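Putative DNA-binding protein (Ralstonia eutropha, PDB 2OBP) probably binds DNA as a small winged-helix protein, although its target and biological role are not established. Local coordinates at residues A[36-42]-A[76-80]. Sequence-based numbering, arbitrary orientation.
Sequences PWSLPKI and GHASL. With NO3 (nitrate ion), chain C.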
loop_
_atom_site.group_PDB
_atom_site.type_symbol
_atom_site.label_atom_id
_atom_site.label_comp_id
_atom_site.label_asym_id
_atom_site.label_seq_id
_atom_site.Cartn_x
_atom_site.Cartn_y
_atom_site.Cartn_z
ATOM N N PRO A 36 -6.186 8.415 2.618
ATOM C CA PRO A 36 -5.202 7.464 2.073
ATOM C C PRO A 36 -4.208 8.167 1.176
ATOM O O PRO A 36 -4.581 9.075 0.466
ATOM C CB PRO A 36 -6.030 6.519 1.210
ATOM C CG PRO A 36 -7.425 6.667 1.666
ATOM C CD PRO A 36 -7.564 8.064 2.204
ATOM N N TRP A 37 -2.975 7.693 1.177
ATOM C CA TRP A 37 -1.945 8.356 0.393
ATOM C C TRP A 37 -2.120 8.114 -1.085
ATOM O O TRP A 37 -2.542 7.063 -1.528
ATOM C CB TRP A 37 -0.579 7.839 0.796
ATOM C CG TRP A 37 -0.139 8.221 2.207
ATOM C CD1 TRP A 37 -0.855 8.873 3.164
ATOM C CD2 TRP A 37 1.145 7.989 2.756
ATOM N NE1 TRP A 37 -0.086 9.030 4.305
ATOM C CE2 TRP A 37 1.144 8.490 4.069
ATOM C CE3 TRP A 37 2.288 7.342 2.279
ATOM C CZ2 TRP A 37 2.250 8.381 4.903
ATOM C CZ3 TRP A 37 3.380 7.252 3.097
ATOM C CH2 TRP A 37 3.357 7.760 4.395
ATOM N N SER A 38 -1.770 9.127 -1.865
ATOM C CA SER A 38 -1.768 9.003 -3.298
ATOM C C SER A 38 -0.671 8.075 -3.797
ATOM O O SER A 38 0.359 7.883 -3.151
ATOM C CB SER A 38 -1.598 10.372 -3.935
ATOM O OG SER A 38 -0.286 10.935 -3.854
ATOM N N LEU A 39 -0.891 7.499 -4.981
ATOM C CA LEU A 39 0.103 6.523 -5.489
ATOM C C LEU A 39 1.515 7.097 -5.571
ATOM O O LEU A 39 2.463 6.449 -5.141
ATOM C CB LEU A 39 -0.347 5.894 -6.807
ATOM C CG LEU A 39 -1.728 5.267 -6.784
ATOM C CD1 LEU A 39 -2.047 4.658 -8.177
ATOM C CD2 LEU A 39 -1.910 4.251 -5.666
ATOM N N PRO A 40 1.688 8.320 -6.106
ATOM C CA PRO A 40 3.077 8.814 -6.167
ATOM C C PRO A 40 3.767 8.985 -4.806
ATOM O O PRO A 40 4.995 8.881 -4.712
ATOM C CB PRO A 40 2.916 10.176 -6.851
ATOM C CG PRO A 40 1.669 9.964 -7.665
ATOM C CD PRO A 40 0.767 9.237 -6.779
ATOM N N LYS A 41 3.009 9.351 -3.788
ATOM C CA LYS A 41 3.523 9.463 -2.450
ATOM C C LYS A 41 3.943 8.106 -1.888
ATOM O O LYS A 41 5.028 7.971 -1.284
ATOM C CB LYS A 41 2.482 10.113 -1.545
ATOM C CG LYS A 41 3.031 10.347 -0.143
ATOM C CD LYS A 41 2.078 11.076 0.762
ATOM C CE LYS A 41 2.576 11.079 2.201
ATOM N NZ LYS A 41 1.678 11.890 3.102
ATOM N N ILE A 42 3.113 7.091 -2.117
ATOM C CA ILE A 42 3.481 5.731 -1.702
ATOM C C ILE A 42 4.779 5.296 -2.410
ATOM O O ILE A 42 5.697 4.738 -1.768
ATOM C CB ILE A 42 2.334 4.732 -2.003
ATOM C CG1 ILE A 42 1.054 5.057 -1.226
ATOM C CG2 ILE A 42 2.738 3.320 -1.624
ATOM C CD1 ILE A 42 -0.276 4.426 -1.812
ATOM N N GLY A 76 -4.925 7.808 -8.441
ATOM C CA GLY A 76 -5.697 7.653 -7.223
ATOM C C GLY A 76 -4.881 7.401 -5.982
ATOM O O GLY A 76 -3.869 8.088 -5.774
ATOM N N HIS A 77 -5.332 6.476 -5.137
ATOM C CA HIS A 77 -4.726 6.288 -3.832
ATOM C C HIS A 77 -4.851 4.808 -3.431
ATOM O O HIS A 77 -5.582 4.052 -4.073
ATOM C CB HIS A 77 -5.369 7.192 -2.754
ATOM C CG HIS A 77 -6.858 7.097 -2.684
ATOM N ND1 HIS A 77 -7.516 6.087 -2.006
ATOM C CD2 HIS A 77 -7.814 7.895 -3.206
ATOM C CE1 HIS A 77 -8.823 6.290 -2.103
ATOM N NE2 HIS A 77 -9.030 7.353 -2.851
ATOM N N ALA A 78 -4.167 4.442 -2.376
ATOM C CA ALA A 78 -4.233 3.075 -1.878
ATOM C C ALA A 78 -4.014 3.080 -0.374
ATOM O O ALA A 78 -3.437 4.003 0.205
ATOM C CB ALA A 78 -3.162 2.213 -2.572
ATOM N N SER A 79 -4.483 2.021 0.241
ATOM C CA SER A 79 -4.463 1.878 1.696
ATOM C C SER A 79 -4.621 0.384 2.034
ATOM O O SER A 79 -5.065 -0.387 1.186
ATOM C CB SER A 79 -5.572 2.662 2.392
ATOM O OG SER A 79 -6.844 2.446 1.822
ATOM N N LEU A 80 -4.321 0.032 3.272
ATOM C CA LEU A 80 -4.607 -1.322 3.753
ATOM C C LEU A 80 -6.096 -1.460 4.015
ATOM O O LEU A 80 -6.732 -0.517 4.520
ATOM C CB LEU A 80 -3.810 -1.649 4.981
ATOM C CG LEU A 80 -2.305 -1.614 4.857
ATOM C CD1 LEU A 80 -1.619 -1.767 6.212
ATOM C CD2 LEU A 80 -1.800 -2.622 3.841
HETATM N N NO3 C . -1.352 8.793 -9.297
HETATM O O1 NO3 C . -2.320 8.503 -8.362
HETATM O O2 NO3 C . -0.834 7.765 -10.079
HETATM O O3 NO3 C . -0.926 10.144 -9.432
HETATM O O HOH W 1 -2.440 5.240 2.428
#
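Gly76 O is gripped twice by the chain at the start of helix 39-46. Leu39 N donates to Gly76 O at 3.1 Å. Ser38 CA lies 3.4 Å from Gly76 O in a CA-H...O contact. Ala78 N bonds to Trp37 O at 3.2 Å. These two bonds frame Ser38 and His77 as a single bridged pair. Further along, one water accepts from Trp37 N and donates to Ala78 O, so it bridges the backbones where they part. Such a short bridge is consistent with the first strand of a winged helix, laid against the wing hairpin. Strand 66-70 holds the other edge of strand 76-80, through Ser69 and Asp67. The His77 ring lies alongside Pro36, with ND1 of His77 3.6 Å from Pro36 CB. With chi1 at 52°, the His77 ring swings back over its own backbone and comes beside the proline. Inward, Ala78 CB meets Leu39 CD2 at 3.9 Å and Ile42 CD1 at 3.7 Å. In helix 50-62, Leu57 touches Leu39 and Leu53 touches Ile42. O1 of a nitrate, likely a crystallisation additive, accepts from Gly76 N at 2.7 Å, and the ion lies beside Leu39 CB.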